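Local coordinates for putative secreted lipase (Streptomyces sp. W007, PDB 5H6B), which probably hydrolyses the ester bonds of triacylglycerols, as a secreted, thermostable lipase of the alpha/beta-hydrolase superfamily, at residues 14-28 and 50-62. Residues are numbered along the deposited sequence; the frame is centred on the assembly and turned at random.
Sequences SRGWNDYSCKPSAAH and APYLVNRGYCVFS
Parallel edge-strand pairing joins Gly16 and Trp17 to Cys59 and Val60 at one border of the central sheet. Val60 N donates to Gly16 O at 2.8 Å, and Asn18 N to Val60 O at 2.9 Å. The Cys22–Cys59 disulfide (SG to SG 2.1 Å) ties the turn after the short strand to strand 59-63. On the face carrying Cys59, the Tyr20 and Phe61 rings meet obliquely, planes at 57°, beside Phe90 of helix 80-98.

Trp17 lies on the opposite face, with Val60. Its chi1 of -179° sets CG opposite the backbone N and carries the indole to helix 49-54. Ala50 CB sits over the six-membered ring, 3.5 Å from its centroid, in CH-pi contact. Trp17 NE1 gives its N-H, nearly in the ring plane, to Ser62 OG at 3.0 Å. Ser62 OG also takes a bond from Asn18 ND2 and pairs with Ser42 O. Asn18 OD1 receives Ser62 N on an in-plane lone pair at 2.9 Å, so both ends of the amide are held. Replacing Trp17 by alanine would probably cost Ala50 CB its ring partner and Ser62 OG a donor.

His28 CB lies over the Tyr58 ring, a CH-pi contact 4.2 Å from its centroid. Helix 49-54 ends in a Schellman motif at Gly57. It links parallel strands 32-35 and 59-63 in a beta-alpha-beta crossover of the alpha/beta-hydrolase fold, with the disulfide-pinned strand 16-17 added at the edge.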
loop_
_atom_site.group_PDB
_atom_site.type_symbol
_atom_site.label_atom_id
_atom_site.label_comp_id
_atom_site.label_asym_id
_atom_site.label_seq_id
_atom_site.Cartn_x
_atom_site.Cartn_y
_atom_site.Cartn_z
ATOM N N SER A 14 -2.590 16.679 16.836
ATOM C CA SER A 14 -1.644 15.555 16.761
ATOM C C SER A 14 -2.240 14.323 16.041
ATOM O O SER A 14 -1.648 13.231 16.059
ATOM C CB SER A 14 -1.184 15.182 18.169
ATOM O OG SER A 14 -2.303 14.861 18.969
ATOM N N ARG A 15 -3.401 14.505 15.412
ATOM C CA ARG A 15 -4.044 13.463 14.598
ATOM C C ARG A 15 -4.914 14.097 13.520
ATOM O O ARG A 15 -5.451 15.188 13.715
ATOM C CB ARG A 15 -4.896 12.551 15.466
ATOM C CG ARG A 15 -5.977 13.275 16.253
ATOM C CD ARG A 15 -6.847 12.291 17.003
ATOM N NE ARG A 15 -6.116 11.622 18.076
ATOM C CZ ARG A 15 -6.608 10.632 18.819
ATOM N NH1 ARG A 15 -7.842 10.171 18.605
ATOM N NH2 ARG A 15 -5.869 10.091 19.786
ATOM N N GLY A 16 -5.044 13.411 12.388
ATOM C CA GLY A 16 -5.809 13.936 11.261
ATOM C C GLY A 16 -5.619 13.140 9.989
ATOM O O GLY A 16 -4.766 12.245 9.925
ATOM N N TRP A 17 -6.431 13.462 8.982
ATOM C CA TRP A 17 -6.333 12.835 7.673
ATOM C C TRP A 17 -6.240 13.939 6.619
ATOM O O TRP A 17 -7.198 14.662 6.387
ATOM C CB TRP A 17 -7.519 11.873 7.440
ATOM C CG TRP A 17 -7.510 11.149 6.102
ATOM C CD1 TRP A 17 -6.462 11.032 5.226
ATOM C CD2 TRP A 17 -8.603 10.446 5.507
ATOM N NE1 TRP A 17 -6.842 10.314 4.125
ATOM C CE2 TRP A 17 -8.150 9.933 4.272
ATOM C CE3 TRP A 17 -9.928 10.196 5.899
ATOM C CZ2 TRP A 17 -8.972 9.186 3.422
ATOM C CZ3 TRP A 17 -10.749 9.443 5.048
ATOM C CH2 TRP A 17 -10.260 8.947 3.827
ATOM N N ASN A 18 -5.068 14.052 5.991
ATOM C CA ASN A 18 -4.750 15.142 5.084
ATOM C C ASN A 18 -4.889 16.540 5.708
ATOM O O ASN A 18 -5.139 17.527 5.011
ATOM C CB ASN A 18 -5.545 14.998 3.775
ATOM C CG ASN A 18 -5.108 13.796 2.977
ATOM O OD1 ASN A 18 -4.000 13.290 3.157
ATOM N ND2 ASN A 18 -5.959 13.343 2.083
ATOM N N ASP A 19 -4.662 16.604 7.015
ATOM C CA ASP A 19 -4.560 17.852 7.739
ATOM C C ASP A 19 -3.061 18.173 7.814
ATOM O O ASP A 19 -2.331 17.602 8.634
ATOM C CB ASP A 19 -5.192 17.703 9.125
ATOM C CG ASP A 19 -5.054 18.954 9.988
ATOM O OD1 ASP A 19 -4.274 19.880 9.644
ATOM O OD2 ASP A 19 -5.725 18.993 11.040
ATOM N N TYR A 20 -2.621 19.104 6.967
ATOM C CA TYR A 20 -1.213 19.534 6.910
ATOM C C TYR A 20 -0.723 20.431 8.063
ATOM O O TYR A 20 0.434 20.819 8.072
ATOM C CB TYR A 20 -0.914 20.172 5.544
ATOM C CG TYR A 20 -0.935 19.129 4.444
ATOM C CD1 TYR A 20 -2.133 18.766 3.799
ATOM C CD2 TYR A 20 0.238 18.461 4.079
ATOM C CE1 TYR A 20 -2.147 17.792 2.808
ATOM C CE2 TYR A 20 0.235 17.481 3.092
ATOM C CZ TYR A 20 -0.953 17.150 2.459
ATOM O OH TYR A 20 -0.930 16.175 1.493
ATOM N N SER A 21 -1.589 20.751 9.023
ATOM C CA SER A 21 -1.163 21.352 10.286
ATOM C C SER A 21 -0.883 20.278 11.359
ATOM O O SER A 21 -0.462 20.616 12.466
ATOM C CB SER A 21 -2.215 22.348 10.780
ATOM O OG SER A 21 -3.309 21.675 11.386
ATOM N N CYS A 22 -1.097 19.000 11.029
ATOM C CA CYS A 22 -0.855 17.898 11.964
ATOM C C CYS A 22 0.637 17.777 12.291
ATOM O O CYS A 22 1.499 17.950 11.411
ATOM C CB CYS A 22 -1.388 16.554 11.421
ATOM S SG CYS A 22 -1.751 15.311 12.689
ATOM N N LYS A 23 0.908 17.518 13.572
ATOM C CA LYS A 23 2.262 17.372 14.111
ATOM C C LYS A 23 2.310 16.045 14.875
ATOM O O LYS A 23 1.633 15.902 15.904
ATOM C CB LYS A 23 2.635 18.552 15.033
ATOM C CG LYS A 23 3.580 19.572 14.399
ATOM C CD LYS A 23 2.882 20.506 13.416
ATOM C CE LYS A 23 3.874 21.098 12.427
ATOM N NZ LYS A 23 3.213 22.026 11.466
ATOM N N PRO A 24 3.072 15.060 14.353
ATOM C CA PRO A 24 3.156 13.736 14.976
ATOM C C PRO A 24 3.543 13.814 16.450
ATOM O O PRO A 24 4.508 14.497 16.787
ATOM C CB PRO A 24 4.264 13.038 14.178
ATOM C CG PRO A 24 4.274 13.704 12.863
ATOM C CD PRO A 24 3.823 15.116 13.081
ATOM N N SER A 25 2.800 13.119 17.305
ATOM C CA SER A 25 3.076 13.106 18.731
ATOM C C SER A 25 4.319 12.269 19.042
ATOM O O SER A 25 4.959 11.706 18.144
ATOM C CB SER A 25 1.882 12.553 19.474
ATOM O OG SER A 25 1.792 11.176 19.228
ATOM N N ALA A 26 4.677 12.214 20.320
ATOM C CA ALA A 26 5.825 11.429 20.743
ATOM C C ALA A 26 5.471 9.936 20.721
ATOM O O ALA A 26 6.323 9.110 20.405
ATOM C CB ALA A 26 6.316 11.873 22.119
ATOM N N ALA A 27 4.223 9.592 21.041
ATOM C CA ALA A 27 3.747 8.208 20.909
ATOM C C ALA A 27 3.771 7.704 19.446
ATOM O O ALA A 27 4.057 6.534 19.202
ATOM C CB ALA A 27 2.354 8.070 21.498
ATOM N N HIS A 28 3.482 8.589 18.490
ATOM C CA HIS A 28 3.468 8.246 17.069
ATOM C C HIS A 28 4.176 9.343 16.293
ATOM O O HIS A 28 3.545 10.202 15.686
ATOM C CB HIS A 28 2.034 8.038 16.600
ATOM C CG HIS A 28 1.312 6.987 17.382
ATOM N ND1 HIS A 28 1.711 5.669 17.392
ATOM C CD2 HIS A 28 0.247 7.066 18.213
ATOM C CE1 HIS A 28 0.908 4.973 18.175
ATOM N NE2 HIS A 28 0.009 5.797 18.687
ATOM N N ALA A 50 -8.051 4.986 7.307
ATOM C CA ALA A 50 -7.581 6.322 7.717
ATOM C C ALA A 50 -8.188 6.783 9.042
ATOM O O ALA A 50 -7.431 7.120 9.949
ATOM C CB ALA A 50 -7.753 7.373 6.624
ATOM N N PRO A 51 -9.533 6.752 9.184
ATOM C CA PRO A 51 -10.123 7.006 10.526
ATOM C C PRO A 51 -9.653 6.049 11.626
ATOM O O PRO A 51 -9.499 6.456 12.763
ATOM C CB PRO A 51 -11.631 6.798 10.312
ATOM C CG PRO A 51 -11.848 6.987 8.860
ATOM C CD PRO A 51 -10.571 6.565 8.158
ATOM N N TYR A 52 -9.454 4.782 11.282
ATOM C CA TYR A 52 -8.968 3.783 12.232
ATOM C C TYR A 52 -7.597 4.166 12.795
ATOM O O TYR A 52 -7.348 4.001 13.985
ATOM C CB TYR A 52 -8.915 2.440 11.518
ATOM C CG TYR A 52 -8.483 1.237 12.310
ATOM C CD1 TYR A 52 -7.120 0.960 12.507
ATOM C CD2 TYR A 52 -9.430 0.324 12.801
ATOM C CE1 TYR A 52 -6.718 -0.165 13.203
ATOM C CE2 TYR A 52 -9.031 -0.809 13.493
ATOM C CZ TYR A 52 -7.673 -1.049 13.687
ATOM O OH TYR A 52 -7.271 -2.154 14.374
ATOM N N LEU A 53 -6.721 4.684 11.940
ATOM C CA LEU A 53 -5.417 5.163 12.380
ATOM C C LEU A 53 -5.498 6.519 13.069
ATOM O O LEU A 53 -4.773 6.754 14.032
ATOM C CB LEU A 53 -4.431 5.227 11.216
ATOM C CG LEU A 53 -4.078 3.863 10.625
ATOM C CD1 LEU A 53 -3.103 4.049 9.471
ATOM C CD2 LEU A 53 -3.509 2.929 11.682
ATOM N N VAL A 54 -6.377 7.398 12.596
ATOM C CA VAL A 54 -6.592 8.687 13.255
ATOM C C VAL A 54 -7.037 8.486 14.708
ATOM O O VAL A 54 -6.579 9.202 15.595
ATOM C CB VAL A 54 -7.590 9.572 12.473
ATOM C CG1 VAL A 54 -8.042 10.783 13.289
ATOM C CG2 VAL A 54 -6.951 10.043 11.176
ATOM N N ASN A 55 -7.883 7.486 14.950
ATOM C CA ASN A 55 -8.364 7.170 16.306
ATOM C C ASN A 55 -7.316 6.542 17.216
ATOM O O ASN A 55 -7.537 6.463 18.415
ATOM C CB ASN A 55 -9.573 6.224 16.260
ATOM C CG ASN A 55 -10.770 6.825 15.542
ATOM O OD1 ASN A 55 -10.882 8.045 15.383
ATOM N ND2 ASN A 55 -11.667 5.962 15.090
ATOM N N ARG A 56 -6.220 6.051 16.642
ATOM C CA ARG A 56 -5.058 5.592 17.392
ATOM C C ARG A 56 -3.932 6.643 17.455
ATOM O O ARG A 56 -2.819 6.337 17.880
ATOM C CB ARG A 56 -4.579 4.265 16.800
ATOM C CG ARG A 56 -5.583 3.150 17.057
ATOM C CD ARG A 56 -5.447 1.975 16.110
ATOM N NE ARG A 56 -6.288 0.867 16.568
ATOM C CZ ARG A 56 -7.614 0.783 16.433
ATOM N NH1 ARG A 56 -8.323 1.736 15.811
ATOM N NH2 ARG A 56 -8.242 -0.281 16.922
ATOM N N GLY A 57 -4.232 7.879 17.039
ATOM C CA GLY A 57 -3.367 9.039 17.260
ATOM C C GLY A 57 -2.316 9.357 16.214
ATOM O O GLY A 57 -1.369 10.068 16.509
ATOM N N TYR A 58 -2.478 8.846 14.996
ATOM C CA TYR A 58 -1.542 9.128 13.906
ATOM C C TYR A 58 -1.994 10.338 13.097
ATOM O O TYR A 58 -3.204 10.569 12.931
ATOM C CB TYR A 58 -1.426 7.920 12.955
ATOM C CG TYR A 58 -0.790 6.681 13.567
ATOM C CD1 TYR A 58 -1.559 5.760 14.284
ATOM C CD2 TYR A 58 0.573 6.423 13.417
ATOM C CE1 TYR A 58 -0.990 4.627 14.839
ATOM C CE2 TYR A 58 1.154 5.291 13.983
ATOM C CZ TYR A 58 0.366 4.398 14.680
ATOM O OH TYR A 58 0.918 3.278 15.233
ATOM N N CYS A 59 -1.015 11.094 12.605
ATOM C CA CYS A 59 -1.185 12.024 11.483
ATOM C C CYS A 59 -1.125 11.210 10.186
ATOM O O CYS A 59 -0.072 10.639 9.867
ATOM C CB CYS A 59 -0.058 13.070 11.470
ATOM S SG CYS A 59 -0.036 14.169 12.912
ATOM N N VAL A 60 -2.243 11.145 9.457
ATOM C CA VAL A 60 -2.384 10.273 8.275
ATOM C C VAL A 60 -2.501 11.142 7.014
ATOM O O VAL A 60 -3.103 12.210 7.038
ATOM C CB VAL A 60 -3.609 9.336 8.424
ATOM C CG1 VAL A 60 -3.749 8.401 7.224
ATOM C CG2 VAL A 60 -3.513 8.543 9.718
ATOM N N PHE A 61 -1.880 10.699 5.933
ATOM C CA PHE A 61 -1.927 11.387 4.646
ATOM C C PHE A 61 -2.134 10.348 3.560
ATOM O O PHE A 61 -1.668 9.212 3.704
ATOM C CB PHE A 61 -0.627 12.145 4.390
ATOM C CG PHE A 61 -0.401 13.277 5.345
ATOM C CD1 PHE A 61 0.172 13.047 6.595
ATOM C CD2 PHE A 61 -0.789 14.581 5.009
ATOM C CE1 PHE A 61 0.356 14.087 7.487
ATOM C CE2 PHE A 61 -0.603 15.621 5.901
ATOM C CZ PHE A 61 -0.026 15.374 7.139
ATOM N N SER A 62 -2.848 10.719 2.497
ATOM C CA SER A 62 -3.111 9.801 1.383
ATOM C C SER A 62 -3.034 10.544 0.069
ATOM O O SER A 62 -3.588 11.624 -0.047
ATOM C CB SER A 62 -4.489 9.178 1.546
ATOM O OG SER A 62 -5.503 10.167 1.463
#